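Local structure of Bis(5'-nucleosyl)-tetraphosphatase [asymmetrical] (Caenorhabditis elegans, 1KTG) at residues 7-12 / 32-37; 20-25 / 108-113; 55-60 / 96-101. The protein hydrolyses diadenosine tetraphosphate asymmetrically to AMP and ATP, as a monomeric Nudix enzyme that depends on divalent metal ions. All blocks are in the same frame, centred on the assembly; numbering follows the deposited sequence.

Contact 1: residues 7-12 / 32-37. With MG (magnesium ion), chain F; AMP (adenosine monophosphate), chain J.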
loop_
_atom_site.group_PDB
_atom_site.type_symbol
_atom_site.label_atom_id
_atom_site.label_comp_id
_atom_site.label_asym_id
_atom_site.label_seq_id
_atom_site.Cartn_x
_atom_site.Cartn_y
_atom_site.Cartn_z
ATOM N N GLY A 7 -1.467 4.960 -3.469
ATOM C CA GLY A 7 -0.516 4.470 -2.508
ATOM C C GLY A 7 0.446 3.501 -3.133
ATOM O O GLY A 7 0.484 3.330 -4.350
ATOM N N LEU A 8 1.229 2.860 -2.276
ATOM C CA LEU A 8 2.233 1.920 -2.707
ATOM C C LEU A 8 2.075 0.615 -1.944
ATOM O O LEU A 8 1.986 0.611 -0.722
ATOM C CB LEU A 8 3.634 2.491 -2.456
ATOM C CG LEU A 8 4.016 3.753 -3.240
ATOM C CD1 LEU A 8 5.425 4.198 -2.928
ATOM C CD2 LEU A 8 3.825 3.558 -4.738
ATOM N N VAL A 9 1.978 -0.480 -2.686
ATOM C CA VAL A 9 1.992 -1.803 -2.088
ATOM C C VAL A 9 3.473 -2.076 -1.874
ATOM O O VAL A 9 4.194 -2.432 -2.797
ATOM C CB VAL A 9 1.346 -2.855 -2.992
ATOM C CG1 VAL A 9 1.574 -4.275 -2.439
ATOM C CG2 VAL A 9 -0.143 -2.589 -3.119
ATOM N N ILE A 10 3.929 -1.808 -0.661
ATOM C CA ILE A 10 5.313 -2.044 -0.291
ATOM C C ILE A 10 5.518 -3.510 0.053
ATOM O O ILE A 10 4.722 -4.090 0.790
ATOM C CB ILE A 10 5.656 -1.234 0.959
ATOM C CG1 ILE A 10 5.378 0.263 0.746
ATOM C CG2 ILE A 10 7.100 -1.525 1.387
ATOM C CD1 ILE A 10 6.178 0.900 -0.340
ATOM N N TYR A 11 6.587 -4.097 -0.476
ATOM C CA TYR A 11 6.963 -5.457 -0.115
ATOM C C TYR A 11 8.440 -5.505 0.182
ATOM O O TYR A 11 9.212 -4.612 -0.204
ATOM C CB TYR A 11 6.632 -6.464 -1.220
ATOM C CG TYR A 11 7.567 -6.446 -2.416
ATOM C CD1 TYR A 11 8.561 -7.404 -2.561
ATOM C CD2 TYR A 11 7.440 -5.489 -3.409
ATOM C CE1 TYR A 11 9.418 -7.400 -3.654
ATOM C CE2 TYR A 11 8.286 -5.479 -4.509
ATOM C CZ TYR A 11 9.273 -6.431 -4.631
ATOM O OH TYR A 11 10.119 -6.420 -5.735
ATOM N N ARG A 12 8.829 -6.562 0.876
ATOM C CA ARG A 12 10.222 -6.844 1.114
ATOM C C ARG A 12 10.430 -8.333 0.921
ATOM O O ARG A 12 9.465 -9.106 0.819
ATOM C CB ARG A 12 10.640 -6.420 2.520
ATOM C CG ARG A 12 10.142 -7.348 3.623
ATOM C CD ARG A 12 10.464 -6.855 5.023
ATOM N NE ARG A 12 9.983 -7.784 6.044
ATOM C CZ ARG A 12 10.139 -7.612 7.342
ATOM N NH1 ARG A 12 10.790 -6.538 7.809
ATOM N NH2 ARG A 12 9.668 -8.528 8.177
ATOM N N TRP A 32 -7.020 -2.355 7.622
ATOM C CA TRP A 32 -5.628 -2.411 7.224
ATOM C C TRP A 32 -5.454 -2.217 5.715
ATOM O O TRP A 32 -6.124 -2.862 4.922
ATOM C CB TRP A 32 -5.070 -3.798 7.570
ATOM C CG TRP A 32 -5.047 -4.193 9.027
ATOM C CD1 TRP A 32 -6.108 -4.571 9.803
ATOM C CD2 TRP A 32 -3.890 -4.303 9.860
ATOM N NE1 TRP A 32 -5.682 -4.896 11.071
ATOM C CE2 TRP A 32 -4.321 -4.738 11.132
ATOM C CE3 TRP A 32 -2.525 -4.071 9.663
ATOM C CZ2 TRP A 32 -3.446 -4.936 12.187
ATOM C CZ3 TRP A 32 -1.661 -4.267 10.705
ATOM C CH2 TRP A 32 -2.119 -4.702 11.956
ATOM N N THR A 33 -4.536 -1.338 5.330
ATOM C CA THR A 33 -4.208 -1.130 3.922
ATOM C C THR A 33 -2.728 -0.823 3.841
ATOM O O THR A 33 -2.098 -0.532 4.860
ATOM C CB THR A 33 -4.962 0.067 3.311
ATOM O OG1 THR A 33 -4.335 1.286 3.730
ATOM C CG2 THR A 33 -6.411 0.166 3.792
ATOM N N PRO A 34 -2.157 -0.883 2.642
ATOM C CA PRO A 34 -0.784 -0.422 2.459
ATOM C C PRO A 34 -0.809 1.093 2.613
ATOM O O PRO A 34 -1.904 1.653 2.684
ATOM C CB PRO A 34 -0.456 -0.829 1.009
ATOM C CG PRO A 34 -1.500 -1.832 0.647
ATOM C CD PRO A 34 -2.734 -1.396 1.390
ATOM N N PRO A 35 0.344 1.746 2.685
ATOM C CA PRO A 35 0.375 3.204 2.822
ATOM C C PRO A 35 -0.330 3.828 1.635
ATOM O O PRO A 35 -0.026 3.466 0.512
ATOM C CB PRO A 35 1.873 3.532 2.807
ATOM C CG PRO A 35 2.565 2.216 3.114
ATOM C CD PRO A 35 1.691 1.161 2.615
ATOM N N LYS A 36 -1.265 4.744 1.872
ATOM C CA LYS A 36 -2.014 5.359 0.773
ATOM C C LYS A 36 -2.834 6.530 1.275
ATOM O O LYS A 36 -3.155 6.606 2.453
ATOM C CB LYS A 36 -2.945 4.337 0.119
ATOM C CG LYS A 36 -4.030 3.820 1.037
ATOM C CD LYS A 36 -5.329 4.594 0.919
ATOM C CE LYS A 36 -6.489 3.883 1.639
ATOM N NZ LYS A 36 -6.307 3.745 3.126
ATOM N N GLY A 37 -3.203 7.434 0.383
ATOM C CA GLY A 37 -3.982 8.580 0.803
ATOM C C GLY A 37 -4.517 9.394 -0.355
ATOM O O GLY A 37 -4.285 9.095 -1.522
HETATM MG MG MG F . -3.896 6.999 4.305
HETATM P P AMP J . -9.816 4.253 3.455
HETATM O O1P AMP J . -8.755 3.247 3.856
HETATM O O2P AMP J . -9.964 4.296 1.950
HETATM O O3P AMP J . -9.548 5.550 4.160
HETATM O "O5'" AMP J . -11.197 3.679 4.052
HETATM C "C5'" AMP J . -12.409 4.421 3.959
HETATM C "C4'" AMP J . -13.559 3.485 4.284
HETATM O "O4'" AMP J . -13.648 2.526 3.236
HETATM C "C3'" AMP J . -13.332 2.725 5.581
HETATM O "O3'" AMP J . -14.546 2.676 6.315
HETATM C "C2'" AMP J . -12.868 1.343 5.147
HETATM O "O2'" AMP J . -13.402 0.304 5.955
HETATM C "C1'" AMP J . -13.380 1.208 3.722
HETATM N N9 AMP J . -12.444 0.525 2.799
HETATM C C8 AMP J . -11.097 0.603 2.762
HETATM N N7 AMP J . -10.618 -0.174 1.759
HETATM C C5 AMP J . -11.647 -0.747 1.141
HETATM C C6 AMP J . -11.814 -1.676 0.006
HETATM N N6 AMP J . -10.732 -2.142 -0.665
HETATM N N1 AMP J . -13.061 -2.044 -0.329
HETATM C C2 AMP J . -14.142 -1.582 0.337
HETATM N N3 AMP J . -14.048 -0.730 1.383
HETATM C C4 AMP J . -12.858 -0.292 1.821
HETATM O O HOH W 1 -3.635 4.906 4.578
HETATM O O HOH W 2 -5.898 6.578 3.817
HETATM O O HOH W 3 -4.509 7.184 6.343
#
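Pro34, Pro35 and Lys36 are the residues of 32-37 that lie against Gly7, Leu8, Val9 and Ile10. Just ahead of them Thr33 keeps its hydroxyl within its own segment: with OG1 between the backbone N and the carbonyl carbon (chi1 77°), it gives a hydrogen bond to Pro34 O at 2.7 Å and accepts one from Lys36 NZ. Pro34 then points toward the strand. Its CB sits 3.3 Å from Leu8 O, and its ring lies side by side with Val9, CG against CG2. Pro35 uses backbone and ring alike. Its O takes the Leu8 N hydrogen bond at 3.1 Å, nearly along the C=O axis, and also faces a C-H of Gly7 CA, while the ring crosses Ile10 at about a right angle. Lys36 and Gly7 form an antiparallel non-hydrogen-bonded pair, their CA atoms only 3.7 Å apart; a side chain at Gly7 would run into Pro35 O and Lys36 CB. Bent at chi2 and chi4, the lysine chain leads away from the strand, and NZ donates hydrogen bonds to AMP O1P at 2.6 Å and to two magnesium-bound waters. Lys36 O binds that magnesium at 2.0 Å. This is the Nudix sheet at its active centre, where the strand leading into the Nudix box, which begins at Gly37, supplies both a phosphate-binding lysine and a backbone metal ligand.

Contact 2: residues 20-25 / 108-113. With MG (magnesium ion), chain E.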
loop_
_atom_site.group_PDB
_atom_site.type_symbol
_atom_site.label_atom_id
_atom_site.label_comp_id
_atom_site.label_asym_id
_atom_site.label_seq_id
_atom_site.Cartn_x
_atom_site.Cartn_y
_atom_site.Cartn_z
ATOM N N PHE A 20 4.362 -8.365 2.476
ATOM C CA PHE A 20 3.711 -7.077 2.186
ATOM C C PHE A 20 3.451 -6.260 3.462
ATOM O O PHE A 20 3.021 -6.807 4.497
ATOM C CB PHE A 20 2.372 -7.316 1.467
ATOM C CG PHE A 20 2.515 -8.054 0.166
ATOM C CD1 PHE A 20 2.373 -9.424 0.123
ATOM C CD2 PHE A 20 2.840 -7.375 -0.999
ATOM C CE1 PHE A 20 2.526 -10.119 -1.067
ATOM C CE2 PHE A 20 2.991 -8.061 -2.196
ATOM C CZ PHE A 20 2.842 -9.440 -2.218
ATOM N N LEU A 21 3.680 -4.952 3.391
ATOM C CA LEU A 21 3.476 -4.085 4.546
ATOM C C LEU A 21 2.033 -3.583 4.621
ATOM O O LEU A 21 1.528 -2.994 3.676
ATOM C CB LEU A 21 4.433 -2.887 4.510
ATOM C CG LEU A 21 4.306 -1.875 5.663
ATOM C CD1 LEU A 21 4.635 -2.508 7.013
ATOM C CD2 LEU A 21 5.166 -0.631 5.424
ATOM N N LEU A 22 1.374 -3.844 5.739
ATOM C CA LEU A 22 0.036 -3.333 5.972
ATOM C C LEU A 22 0.057 -2.462 7.218
ATOM O O LEU A 22 0.785 -2.761 8.188
ATOM C CB LEU A 22 -0.978 -4.465 6.131
ATOM C CG LEU A 22 -1.218 -5.315 4.883
ATOM C CD1 LEU A 22 -2.224 -6.411 5.201
ATOM C CD2 LEU A 22 -1.715 -4.477 3.719
ATOM N N LEU A 23 -0.757 -1.401 7.179
ATOM C CA LEU A 23 -0.912 -0.439 8.276
ATOM C C LEU A 23 -2.355 -0.442 8.796
ATOM O O LEU A 23 -3.321 -0.473 8.030
ATOM C CB LEU A 23 -0.575 0.974 7.805
ATOM C CG LEU A 23 0.710 1.184 7.017
ATOM C CD1 LEU A 23 0.823 2.656 6.643
ATOM C CD2 LEU A 23 1.925 0.737 7.812
ATOM N N GLN A 24 -2.496 -0.406 10.109
ATOM C CA GLN A 24 -3.804 -0.430 10.725
ATOM C C GLN A 24 -4.227 0.984 11.105
ATOM O O GLN A 24 -3.531 1.678 11.861
ATOM C CB GLN A 24 -3.797 -1.335 11.953
ATOM C CG GLN A 24 -5.174 -1.650 12.446
ATOM C CD GLN A 24 -5.177 -2.333 13.793
ATOM O OE1 GLN A 24 -4.277 -2.120 14.609
ATOM N NE2 GLN A 24 -6.201 -3.145 14.039
ATOM N N ALA A 25 -5.370 1.409 10.574
ATOM C CA ALA A 25 -5.888 2.745 10.824
ATOM C C ALA A 25 -6.137 2.955 12.306
ATOM O O ALA A 25 -6.584 2.053 13.003
ATOM C CB ALA A 25 -7.171 2.961 10.060
ATOM N N LYS A 108 2.131 -4.565 10.115
ATOM C CA LYS A 108 2.562 -5.958 10.070
ATOM C C LYS A 108 3.172 -6.264 8.719
ATOM O O LYS A 108 2.703 -5.774 7.687
ATOM C CB LYS A 108 1.394 -6.908 10.321
ATOM C CG LYS A 108 1.831 -8.343 10.606
ATOM C CD LYS A 108 0.635 -9.236 10.938
ATOM C CE LYS A 108 1.006 -10.706 11.100
ATOM N NZ LYS A 108 -0.221 -11.589 11.081
ATOM N N TRP A 109 4.242 -7.047 8.726
ATOM C CA TRP A 109 4.812 -7.529 7.472
ATOM C C TRP A 109 4.166 -8.892 7.247
ATOM O O TRP A 109 4.353 -9.813 8.040
ATOM C CB TRP A 109 6.327 -7.637 7.566
ATOM C CG TRP A 109 7.013 -6.310 7.468
ATOM C CD1 TRP A 109 7.515 -5.567 8.490
ATOM C CD2 TRP A 109 7.286 -5.581 6.269
ATOM N NE1 TRP A 109 8.080 -4.413 8.001
ATOM C CE2 TRP A 109 7.952 -4.403 6.637
ATOM C CE3 TRP A 109 7.029 -5.807 4.912
ATOM C CZ2 TRP A 109 8.370 -3.455 5.701
ATOM C CZ3 TRP A 109 7.451 -4.862 3.984
ATOM C CH2 TRP A 109 8.110 -3.705 4.386
ATOM N N CYS A 110 3.409 -9.019 6.162
ATOM C CA CYS A 110 2.585 -10.197 5.936
ATOM C C CYS A 110 2.872 -10.968 4.662
ATOM O O CYS A 110 2.960 -10.380 3.593
ATOM C CB CYS A 110 1.116 -9.781 5.847
ATOM S SG CYS A 110 0.561 -8.591 7.088
ATOM N N GLU A 111 2.974 -12.290 4.798
ATOM C CA GLU A 111 3.018 -13.180 3.647
ATOM C C GLU A 111 1.671 -13.067 2.908
ATOM O O GLU A 111 0.657 -12.674 3.487
ATOM C CB GLU A 111 3.306 -14.616 4.070
ATOM C CG GLU A 111 4.730 -14.816 4.548
ATOM C CD GLU A 111 5.025 -16.260 4.919
ATOM O OE1 GLU A 111 4.503 -17.159 4.233
ATOM O OE2 GLU A 111 5.793 -16.486 5.878
ATOM N N LEU A 112 1.671 -13.390 1.624
ATOM C CA LEU A 112 0.497 -13.184 0.773
ATOM C C LEU A 112 -0.867 -13.576 1.359
ATOM O O LEU A 112 -1.802 -12.786 1.355
ATOM C CB LEU A 112 0.688 -13.915 -0.549
ATOM C CG LEU A 112 -0.522 -13.838 -1.482
ATOM C CD1 LEU A 112 -0.776 -12.405 -1.931
ATOM C CD2 LEU A 112 -0.306 -14.743 -2.668
ATOM N N GLU A 113 -0.998 -14.806 1.832
ATOM C CA GLU A 113 -2.301 -15.257 2.300
ATOM C C GLU A 113 -2.764 -14.510 3.545
ATOM O O GLU A 113 -3.943 -14.178 3.681
ATOM C CB GLU A 113 -2.279 -16.756 2.524
ATOM C CG GLU A 113 -2.066 -17.540 1.228
ATOM C CD GLU A 113 -3.137 -17.288 0.170
ATOM O OE1 GLU A 113 -4.284 -16.914 0.518
ATOM O OE2 GLU A 113 -2.828 -17.475 -1.027
HETATM MG MG MG E . 6.926 -15.653 7.376
HETATM O O HOH W 4 8.333 -14.688 6.011
HETATM O O HOH W 5 5.966 -13.725 7.399
#
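Phe20 to Leu22 pair antiparallel with Lys108 to Cys110, the short strand axes 4.7 Å apart and their directions 143° from each other. Phe20 and Cys110 exchange two hydrogen bonds, Phe20 N to Cys110 O at 2.7 Å and Cys110 N to Phe20 O at 2.8 Å; Leu22 and Lys108 exchange another two. Between them Leu21 and Trp109 form the non-hydrogen-bonded pair. With CG anti to the backbone N (chi1 179°), Leu21 lies over one face of the indole, CB 3.8 Å from the centroid of the six-membered ring in a CH-pi contact and CD1 3.8 Å above the indole plane, over its centre. Arg12, in a cation-pi contact, also engages this indole. An alanine in place of Trp109 would probably leave Leu21 without its aromatic cover and Arg12 without its pi partner. On the other face, Leu22 CD1 touches Cys110 SG at 4.0 Å, and Phe20 CE1 meets Leu112 CD1 at 4.1 Å where helix 112-119 starts. Glu111, at the N-cap of that helix, binds a magnesium ion through OE2 at 2.0 Å. Direction and register thus come from four backbone bonds, burial from a CH-pi contact on the Trp109 face and apolar contacts on the Phe20 face.

Contact 3: residues 55-60 / 96-101. With MG (magnesium ion), chain I; MG (magnesium ion), chain F.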
loop_
_atom_site.group_PDB
_atom_site.type_symbol
_atom_site.label_atom_id
_atom_site.label_comp_id
_atom_site.label_asym_id
_atom_site.label_seq_id
_atom_site.Cartn_x
_atom_site.Cartn_y
_atom_site.Cartn_z
ATOM N N GLU A 55 4.767 9.825 4.604
ATOM C CA GLU A 55 4.025 10.302 5.771
ATOM C C GLU A 55 3.566 9.195 6.707
ATOM O O GLU A 55 3.663 9.340 7.926
ATOM C CB GLU A 55 2.780 11.094 5.341
ATOM C CG GLU A 55 3.060 12.491 4.811
ATOM C CD GLU A 55 1.812 13.195 4.305
ATOM O OE1 GLU A 55 0.702 12.652 4.475
ATOM O OE2 GLU A 55 1.935 14.283 3.714
ATOM N N GLU A 56 3.046 8.110 6.141
ATOM C CA GLU A 56 2.409 7.075 6.952
ATOM C C GLU A 56 3.345 5.982 7.462
ATOM O O GLU A 56 3.077 5.365 8.500
ATOM C CB GLU A 56 1.239 6.457 6.177
ATOM C CG GLU A 56 0.165 7.479 5.823
ATOM C CD GLU A 56 -1.033 6.881 5.113
ATOM O OE1 GLU A 56 -0.998 5.688 4.727
ATOM O OE2 GLU A 56 -2.038 7.611 4.963
ATOM N N ALA A 57 4.427 5.719 6.733
ATOM C CA ALA A 57 5.330 4.635 7.119
ATOM C C ALA A 57 6.779 5.075 7.279
ATOM O O ALA A 57 7.625 4.275 7.667
ATOM C CB ALA A 57 5.229 3.513 6.125
ATOM N N ASN A 58 7.061 6.338 6.979
ATOM C CA ASN A 58 8.407 6.894 7.090
ATOM C C ASN A 58 9.388 6.207 6.136
ATOM O O ASN A 58 10.564 6.039 6.457
ATOM C CB ASN A 58 8.912 6.827 8.534
ATOM C CG ASN A 58 9.924 7.903 8.855
ATOM O OD1 ASN A 58 10.724 7.753 9.774
ATOM N ND2 ASN A 58 9.888 9.001 8.120
ATOM N N ILE A 59 8.873 5.806 4.972
ATOM C CA ILE A 59 9.682 5.225 3.907
ATOM C C ILE A 59 9.747 6.240 2.763
ATOM O O ILE A 59 8.704 6.674 2.237
ATOM C CB ILE A 59 9.078 3.914 3.415
ATOM C CG1 ILE A 59 9.108 2.873 4.533
ATOM C CG2 ILE A 59 9.841 3.406 2.203
ATOM C CD1 ILE A 59 8.271 1.629 4.264
ATOM N N THR A 60 10.975 6.591 2.388
ATOM C CA THR A 60 11.245 7.564 1.336
ATOM C C THR A 60 11.369 6.906 -0.036
ATOM O O THR A 60 11.599 5.697 -0.162
ATOM C CB THR A 60 12.552 8.331 1.609
ATOM O OG1 THR A 60 13.683 7.477 1.364
ATOM C CG2 THR A 60 12.686 8.747 3.080
ATOM N N ASP A 96 15.033 -1.175 6.409
ATOM C CA ASP A 96 14.571 0.061 6.997
ATOM C C ASP A 96 13.414 -0.187 7.944
ATOM O O ASP A 96 12.648 -1.150 7.793
ATOM C CB ASP A 96 14.138 1.019 5.902
ATOM C CG ASP A 96 15.276 1.418 5.000
ATOM O OD1 ASP A 96 16.437 1.505 5.474
ATOM O OD2 ASP A 96 15.104 1.688 3.800
ATOM N N ASP A 97 13.277 0.729 8.887
ATOM C CA ASP A 97 12.307 0.626 9.949
ATOM C C ASP A 97 11.110 1.516 9.700
ATOM O O ASP A 97 11.223 2.712 9.409
ATOM C CB ASP A 97 12.959 0.996 11.274
ATOM C CG ASP A 97 14.046 0.028 11.671
ATOM O OD1 ASP A 97 13.940 -1.164 11.322
ATOM O OD2 ASP A 97 15.048 0.358 12.316
ATOM N N VAL A 98 9.959 0.888 9.821
ATOM C CA VAL A 98 8.686 1.540 9.662
ATOM C C VAL A 98 8.387 2.360 10.911
ATOM O O VAL A 98 8.639 1.913 12.027
ATOM C CB VAL A 98 7.603 0.490 9.480
ATOM C CG1 VAL A 98 6.218 1.104 9.603
ATOM C CG2 VAL A 98 7.782 -0.201 8.142
ATOM N N GLN A 99 7.852 3.559 10.703
ATOM C CA GLN A 99 7.436 4.432 11.783
ATOM C C GLN A 99 6.096 5.019 11.365
ATOM O O GLN A 99 5.929 5.437 10.214
ATOM C CB GLN A 99 8.451 5.538 12.033
ATOM C CG GLN A 99 9.631 5.082 12.861
ATOM C CD GLN A 99 10.669 6.168 13.050
ATOM O OE1 GLN A 99 11.873 5.913 12.934
ATOM N NE2 GLN A 99 10.209 7.380 13.338
ATOM N N LEU A 100 5.156 5.046 12.299
ATOM C CA LEU A 100 3.807 5.485 11.999
ATOM C C LEU A 100 3.555 6.930 12.385
ATOM O O LEU A 100 4.291 7.532 13.168
ATOM C CB LEU A 100 2.790 4.604 12.734
ATOM C CG LEU A 100 2.901 3.085 12.542
ATOM C CD1 LEU A 100 1.778 2.369 13.325
ATOM C CD2 LEU A 100 2.838 2.715 11.069
ATOM N N SER A 101 2.477 7.457 11.816
ATOM C CA SER A 101 1.981 8.787 12.110
ATOM C C SER A 101 0.677 8.603 12.888
ATOM O O SER A 101 0.282 7.476 13.166
ATOM C CB SER A 101 1.715 9.535 10.808
ATOM O OG SER A 101 0.581 9.001 10.156
HETATM MG MG MG I . -2.374 9.675 4.965
HETATM MG MG MG F . -3.896 6.999 4.305
HETATM O O HOH W 6 5.521 8.119 9.685
HETATM O O HOH W 7 -0.555 10.531 5.815
HETATM O O HOH W 8 0.751 6.447 9.688
HETATM O O HOH W 1 -3.635 4.906 4.578
HETATM O O HOH W 2 -5.898 6.578 3.817
HETATM O O HOH W 3 -4.509 7.184 6.343
#
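Glu55 and Ser101 meet where the last turn of helix 45-57 runs beside the loop 96-101, Ser101 CB lying 3.5 Å from Glu55 O. A water donates to both Glu55 O and Gln99 O, bridging two acceptors; the Glu55 carboxylate is salt-bridged to Arg51 and touches the bound hydroxide. Glu56 faces two ways. Its carbonyl receives a nearly straight C-H contact from Leu100 CA and is linked through another water to Ser101 N, whereas its side chain, extended beyond CG, carries the carboxylate away from the loop. There OE2 bridges two magnesium ions, 2.1 Å from each, and OE1 accepts a hydrogen bond from a water on one of them. Ala57 O holds the direct bond of the contact, from Gln99 N at 3.1 Å, with the donor well above the carbonyl plane (58° out of it). Asn58 leaves the helix with positive phi (63°), and its side chain lies alongside that of Gln99, the amide planes 60° apart and OD1 3.6 Å from NE2. Ile59 closes the contact with an apolar touch, its CD1 4.3 Å from Val98 CG2. The arrangement belongs to the C-terminal end of the Nudix box, whose helix presents glutamates to a magnesium cluster that Glu52 and, two residues past Ser101, Glu103 help to bind.

The three contacts join the sheet of this Nudix domain to the helix that carries metal ligands. Contacts 1 and 2, with centres 8 Å apart, share that sheet: strand 17-25 lies between strands 3-14 and 32-38 in sequence and pairs with both and with 104-110, and the segments of the two contacts alternate along the chain. Contact 3 comes after contact 1 has closed, and both its segments fall between those of contact 2, about 14 Å away centre to centre. Leu21 and Leu23 pack against Val98, Ile59, Glu56 and Leu100, seating helix and loop on the sheet. Contacts 1 and 3, with centres about 11 Å apart, converge on one magnesium ion, bound by Lys36 O and Glu56 OE2.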